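Putative glycosidase ph117-related (Bacteroides thetaiotaomicron, PDB 5A7V) is a GH130-family protein that binds mannose in its pocket and probably cleaves beta-linked mannosides, by hydrolysis or by phosphorolysis. Local coordinates at residues D131-K136 and W182-P187; E154-M159 and I173-N178. All blocks are in the same frame, centred on the assembly; numbering follows the deposited sequence. Where two conformers were deposited one is given.

Contact 1 of 2, residues D131-K136 and W182-P187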
loop_
_atom_site.group_PDB
_atom_site.type_symbol
_atom_site.label_atom_id
_atom_site.label_comp_id
_atom_site.label_asym_id
_atom_site.label_seq_id
_atom_site.Cartn_x
_atom_site.Cartn_y
_atom_site.Cartn_z
ATOM N N ASP A 131 -13.951 5.330 -16.193
ATOM C CA ASP A 131 -15.116 6.099 -16.701
ATOM C C ASP A 131 -14.769 6.708 -18.047
ATOM O O ASP A 131 -13.653 6.529 -18.574
ATOM C CB ASP A 131 -15.564 7.097 -15.595
ATOM C CG ASP A 131 -17.020 7.604 -15.682
ATOM O OD1 ASP A 131 -17.665 7.558 -16.761
ATOM O OD2 ASP A 131 -17.503 8.034 -14.584
ATOM N N ASN A 132 -15.746 7.454 -18.597
ATOM C CA ASN A 132 -15.649 8.078 -19.907
ATOM C C ASN A 132 -14.898 9.415 -19.772
ATOM O O ASN A 132 -15.468 10.505 -19.876
ATOM C CB ASN A 132 -17.057 8.277 -20.470
ATOM C CG ASN A 132 -17.853 6.988 -20.526
ATOM O OD1 ASN A 132 -18.801 6.712 -19.704
ATOM N ND2 ASN A 132 -17.498 6.211 -21.458
ATOM N N ASP A 133 -13.604 9.316 -19.489
ATOM C CA ASP A 133 -12.809 10.407 -18.992
ATOM C C ASP A 133 -11.443 10.419 -19.699
ATOM O O ASP A 133 -11.194 9.632 -20.639
ATOM C CB ASP A 133 -12.755 10.350 -17.440
ATOM C CG ASP A 133 -12.024 9.122 -16.883
ATOM O OD1 ASP A 133 -11.146 8.594 -17.582
ATOM O OD2 ASP A 133 -12.373 8.773 -15.738
ATOM N N THR A 134 -10.585 11.348 -19.287
ATOM C CA THR A 134 -9.290 11.546 -19.913
ATOM C C THR A 134 -8.387 10.294 -19.819
ATOM O O THR A 134 -7.417 10.177 -20.563
ATOM C CB THR A 134 -8.544 12.708 -19.245
ATOM O OG1 THR A 134 -8.475 12.442 -17.842
ATOM C CG2 THR A 134 -9.181 14.034 -19.511
ATOM N N GLN A 135 -8.680 9.395 -18.867
ATOM C CA GLN A 135 -7.812 8.227 -18.590
ATOM C C GLN A 135 -8.340 6.935 -19.195
ATOM O O GLN A 135 -7.764 5.866 -18.887
ATOM C CB GLN A 135 -7.606 8.071 -17.075
ATOM C CG GLN A 135 -7.077 9.336 -16.420
ATOM C CD GLN A 135 -5.817 9.899 -17.087
ATOM O OE1 GLN A 135 -4.814 9.204 -17.298
ATOM N NE2 GLN A 135 -5.883 11.179 -17.448
ATOM N N LYS A 136 -9.349 6.960 -20.047
ATOM C CA LYS A 136 -9.994 5.723 -20.451
ATOM C C LYS A 136 -9.047 4.784 -21.191
ATOM O O LYS A 136 -9.141 3.560 -20.987
ATOM C CB LYS A 136 -11.279 6.008 -21.252
ATOM C CG LYS A 136 -11.105 6.656 -22.580
ATOM C CD LYS A 136 -12.464 6.695 -23.329
ATOM C CE LYS A 136 -12.328 7.087 -24.780
ATOM N NZ LYS A 136 -13.474 6.582 -25.613
ATOM N N TRP A 182 -13.280 12.926 -7.093
ATOM C CA TRP A 182 -11.870 12.762 -7.431
ATOM C C TRP A 182 -11.563 13.337 -8.813
ATOM O O TRP A 182 -12.262 13.047 -9.796
ATOM C CB TRP A 182 -11.471 11.268 -7.400
ATOM C CG TRP A 182 -11.472 10.683 -6.050
ATOM C CD1 TRP A 182 -12.477 9.970 -5.472
ATOM C CD2 TRP A 182 -10.407 10.717 -5.105
ATOM N NE1 TRP A 182 -12.116 9.573 -4.194
ATOM C CE2 TRP A 182 -10.839 10.012 -3.955
ATOM C CE3 TRP A 182 -9.125 11.276 -5.112
ATOM C CZ2 TRP A 182 -10.033 9.870 -2.822
ATOM C CZ3 TRP A 182 -8.337 11.153 -4.009
ATOM C CH2 TRP A 182 -8.800 10.474 -2.849
ATOM N N THR A 183 -10.449 14.062 -8.906
ATOM C CA THR A 183 -9.921 14.501 -10.212
ATOM C C THR A 183 -8.704 13.628 -10.551
ATOM O O THR A 183 -7.778 13.550 -9.730
ATOM C CB THR A 183 -9.566 15.991 -10.217
ATOM O OG1 THR A 183 -10.728 16.749 -9.902
ATOM C CG2 THR A 183 -8.956 16.372 -11.552
ATOM N N LYS A 184 -8.755 13.003 -11.739
ATOM C CA LYS A 184 -7.680 12.135 -12.254
ATOM C C LYS A 184 -6.674 13.017 -12.986
ATOM O O LYS A 184 -7.029 13.740 -13.915
ATOM C CB LYS A 184 -8.232 11.055 -13.194
ATOM C CG LYS A 184 -9.139 10.075 -12.467
ATOM C CD LYS A 184 -9.698 9.036 -13.445
ATOM C CE LYS A 184 -10.716 8.154 -12.769
ATOM N NZ LYS A 184 -11.261 7.160 -13.742
ATOM N N HIS A 185 -5.419 12.950 -12.551
ATOM C CA HIS A 185 -4.344 13.730 -13.170
ATOM C C HIS A 185 -3.473 12.938 -14.128
ATOM O O HIS A 185 -2.625 13.511 -14.814
ATOM C CB HIS A 185 -3.505 14.464 -12.137
ATOM C CG HIS A 185 -4.237 15.587 -11.495
ATOM N ND1 HIS A 185 -4.110 16.872 -11.951
ATOM C CD2 HIS A 185 -5.118 15.627 -10.471
ATOM C CE1 HIS A 185 -4.885 17.660 -11.239
ATOM N NE2 HIS A 185 -5.483 16.940 -10.315
ATOM N N GLY A 186 -3.690 11.640 -14.207
ATOM C CA GLY A 186 -2.920 10.773 -15.096
ATOM C C GLY A 186 -1.618 10.247 -14.476
ATOM O O GLY A 186 -1.338 10.453 -13.290
ATOM N N PRO A 187 -0.835 9.545 -15.301
ATOM C CA PRO A 187 0.428 8.961 -14.827
ATOM C C PRO A 187 1.326 9.957 -14.105
ATOM O O PRO A 187 1.562 11.093 -14.592
ATOM C CB PRO A 187 1.047 8.406 -16.116
ATOM C CG PRO A 187 -0.132 8.093 -16.998
ATOM C CD PRO A 187 -1.122 9.208 -16.717
HETATM O O HOH W 1 -8.074 14.522 -16.441
#
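Lys184 and Gln135 lie alongside each other, their chains running in opposite directions, with Gln135 CG 3.8 Å from Lys184 CB. Extended beyond CG, the lysine crosses the Asp133 side chain at about a right angle. Lys184 NZ bonds to Asp133 OD2 at 2.8 Å on the syn lone pair, forming a salt bridge. The same nitrogen has a second salt bridge to Glu139 and a hydrogen bond to the Tyr129 carbonyl, while Phe128 adds a cation-pi contact; so many partners leave the ammonium little freedom to swing. The lysine belongs to strand 183-187, an outermost strand of the four-stranded antiparallel sheet that probably forms one blade of the beta-propeller expected for a GH130 protein. The 131-136 segment, a loop leading into helix 136-139 with Gln135 at the N-cap position, packs against this strand. Asp133 OD1 is occupied within the loop, accepting from Gln135 N at 2.9 Å in an Asx turn, so one carboxylate both shapes the turn and reaches the strand. Bent at chi2 (-53°), Gln135 brings its amide over Gly186, where Gln135 OE1 comes within 3.3 Å of Gly186 CA and also accepts from Gln163 NE2. Gln135 NE2 donates to Thr134 OG1 at 2.9 Å, which helps fix the amide's rotation. Beside the exposed Thr134 a water bridges Thr134 OG1 and Lys184 O, donating to Lys184 O at 2.8 Å.

Contact 2 of 2, residues E154-M159 and I173-N178; sequences EGLYVM and IATSRN. With SO4 (sulfate ion), chain H.
Met159 and Ala174 form one hydrogen-bonded antiparallel pair, and Tyr157 and Ser176 another. The bond from Met159 N to Ala174 O is nearly straight, 2.8 Å long with 169° at the hydrogen. Tyr157 N reaches Ser176 O over a like distance but at a more bent 140°. Between them Val158 and Thr175 make a non-hydrogen-bonded pair. On their face Val158 CG1, anti to its own nitrogen, rests 3.9 Å from Ile173 CG2. On the other face the Tyr157 ring turns an edge to the carbonyl oxygens of Ser176 and Arg177, and its hydroxyl is held by Leu83 and His84. These strands, 157-164 and 169-176, are the two arms of a beta hairpin and the central pair of a four-stranded antiparallel sheet, as in a propeller blade. Beyond Tyr157 the pairing gives way to a looser, more exposed end, where Arg177 sets off with CB directed away from 154-159, and a bend at chi3 (67°) folds the guanidinium back. Arg177 NH2 donates to Glu154 O at 2.9 Å, nearly straight and within the guanidinium plane, while Gly155 O lies over one face of the group. NE and NH2 also bond O2 and O4 of a sulfate, probably from the crystallisation liquor. Nearby a water lies within hydrogen-bonding distance of the Gly155 and Arg177 carbonyl oxygens.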
loop_
_atom_site.group_PDB
_atom_site.type_symbol
_atom_site.label_atom_id
_atom_site.label_comp_id
_atom_site.label_asym_id
_atom_site.label_seq_id
_atom_site.Cartn_x
_atom_site.Cartn_y
_atom_site.Cartn_z
ATOM N N GLU A 154 -3.111 21.544 4.220
ATOM C CA GLU A 154 -4.179 22.411 3.754
ATOM C C GLU A 154 -5.463 21.626 3.370
ATOM O O GLU A 154 -6.450 22.216 2.973
ATOM C CB GLU A 154 -3.653 23.264 2.578
ATOM C CG GLU A 154 -2.371 24.136 2.908
ATOM C CD GLU A 154 -0.979 23.393 3.075
ATOM O OE1 GLU A 154 -0.633 22.366 2.374
ATOM O OE2 GLU A 154 -0.175 23.935 3.926
ATOM N N GLY A 155 -5.423 20.279 3.461
ATOM C CA GLY A 155 -6.633 19.461 3.346
ATOM C C GLY A 155 -6.882 18.805 1.991
ATOM O O GLY A 155 -7.983 18.356 1.738
ATOM N N LEU A 156 -5.879 18.772 1.128
ATOM C CA LEU A 156 -6.000 18.087 -0.167
ATOM C C LEU A 156 -5.527 16.626 -0.026
ATOM O O LEU A 156 -4.375 16.398 0.319
ATOM C CB LEU A 156 -5.207 18.795 -1.244
ATOM C CG LEU A 156 -5.344 18.237 -2.648
ATOM C CD1 LEU A 156 -6.753 18.444 -3.164
ATOM C CD2 LEU A 156 -4.297 18.799 -3.604
ATOM N N TYR A 157 -6.449 15.686 -0.239
ATOM C CA TYR A 157 -6.077 14.266 -0.306
ATOM C C TYR A 157 -5.459 13.983 -1.654
ATOM O O TYR A 157 -6.004 14.324 -2.726
ATOM C CB TYR A 157 -7.310 13.394 -0.063
ATOM C CG TYR A 157 -7.888 13.548 1.312
ATOM C CD1 TYR A 157 -7.391 12.829 2.401
ATOM C CD2 TYR A 157 -8.975 14.403 1.560
ATOM C CE1 TYR A 157 -7.923 12.938 3.673
ATOM C CE2 TYR A 157 -9.476 14.540 2.854
ATOM C CZ TYR A 157 -8.954 13.816 3.907
ATOM O OH TYR A 157 -9.495 13.991 5.181
ATOM N N VAL A 158 -4.328 13.248 -1.592
ATOM C CA VAL A 158 -3.566 12.861 -2.744
ATOM C C VAL A 158 -3.502 11.314 -2.750
ATOM O O VAL A 158 -2.974 10.710 -1.802
ATOM C CB VAL A 158 -2.147 13.451 -2.752
ATOM C CG1 VAL A 158 -1.387 13.077 -4.018
ATOM C CG2 VAL A 158 -2.226 14.968 -2.632
ATOM N N MET A 159 -4.065 10.733 -3.820
ATOM C CA MET A 159 -4.122 9.259 -4.020
ATOM C C MET A 159 -3.133 8.875 -5.094
ATOM O O MET A 159 -3.176 9.407 -6.222
ATOM C CB MET A 159 -5.489 8.816 -4.537
ATOM C CG MET A 159 -5.617 7.310 -4.784
ATOM S SD MET A 159 -6.968 6.800 -5.837
ATOM C CE MET A 159 -8.349 7.261 -4.794
ATOM N N ILE A 173 -2.013 9.548 -10.311
ATOM C CA ILE A 173 -2.378 10.430 -9.188
ATOM C C ILE A 173 -3.820 10.914 -9.366
ATOM O O ILE A 173 -4.223 11.294 -10.497
ATOM C CB ILE A 173 -1.440 11.662 -9.069
ATOM C CG1 ILE A 173 0.044 11.306 -9.118
ATOM C CG2 ILE A 173 -1.794 12.468 -7.840
ATOM C CD1 ILE A 173 0.538 10.462 -7.933
ATOM N N ALA A 174 -4.548 10.916 -8.278
ATOM C CA ALA A 174 -5.873 11.597 -8.234
ATOM C C ALA A 174 -5.933 12.395 -6.947
ATOM O O ALA A 174 -5.281 12.084 -5.960
ATOM C CB ALA A 174 -7.010 10.571 -8.278
ATOM N N THR A 175 -6.723 13.494 -6.993
ATOM C CA THR A 175 -6.855 14.348 -5.827
ATOM C C THR A 175 -8.308 14.650 -5.496
ATOM O O THR A 175 -9.192 14.574 -6.376
ATOM C CB THR A 175 -6.092 15.691 -5.982
ATOM O OG1 THR A 175 -6.649 16.447 -7.047
ATOM C CG2 THR A 175 -4.597 15.455 -6.262
ATOM N N SER A 176 -8.543 14.964 -4.238
ATOM C CA SER A 176 -9.916 15.235 -3.735
ATOM C C SER A 176 -9.844 15.999 -2.427
ATOM O O SER A 176 -8.880 15.839 -1.675
ATOM C CB SER A 176 -10.668 13.903 -3.510
ATOM O OG SER A 176 -11.955 14.100 -2.931
ATOM N N ARG A 177 -10.881 16.789 -2.131
ATOM C CA ARG A 177 -11.004 17.376 -0.795
ATOM C C ARG A 177 -11.913 16.557 0.141
ATOM O O ARG A 177 -11.852 16.711 1.360
ATOM C CB ARG A 177 -11.496 18.839 -0.875
ATOM C CG ARG A 177 -10.485 19.706 -1.616
ATOM C CD ARG A 177 -10.686 21.160 -1.347
ATOM N NE ARG A 177 -10.376 21.466 0.034
ATOM C CZ ARG A 177 -9.161 21.677 0.530
ATOM N NH1 ARG A 177 -8.057 21.654 -0.233
ATOM N NH2 ARG A 177 -9.072 21.905 1.815
ATOM N N ASN A 178 -12.754 15.694 -0.409
ATOM C CA ASN A 178 -13.739 14.996 0.386
ATOM C C ASN A 178 -13.752 13.460 0.235
ATOM O O ASN A 178 -14.638 12.820 0.790
ATOM C CB ASN A 178 -15.128 15.590 0.105
ATOM C CG ASN A 178 -15.628 15.271 -1.288
ATOM O OD1 ASN A 178 -14.974 14.550 -2.077
ATOM N ND2 ASN A 178 -16.794 15.840 -1.629
HETATM S S SO4 H . -12.818 21.233 2.695
HETATM O O1 SO4 H . -13.622 22.095 3.604
HETATM O O2 SO4 H . -12.784 21.891 1.365
HETATM O O3 SO4 H . -13.435 19.893 2.511
HETATM O O4 SO4 H . -11.445 21.074 3.238
HETATM O O HOH W 2 -10.374 18.242 3.103
#

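The two contacts lie about 14 Å apart, centre to centre, on the same side of the chain's centre, and both involve one four-stranded antiparallel sheet. Along the chain, residues 131-136 come first, then 154-159 and 173-178, and finally 182-187, so contact 2 falls within the span bracketed by contact 1. Strands 169-176 and 183-187 are consecutive and adjacent, joined by Thr183 N to Thr175 O and His185 N to Ile173 O, each 2.9 Å and probably a hydrogen bond. Contact 2 pairs the sheet's two inner strands, whereas contact 1 lays a preceding loop against its last strand. Neither lines the sugar pocket: the Pro187 and Met159 side chains lie about 13 and 14 Å from bound mannose.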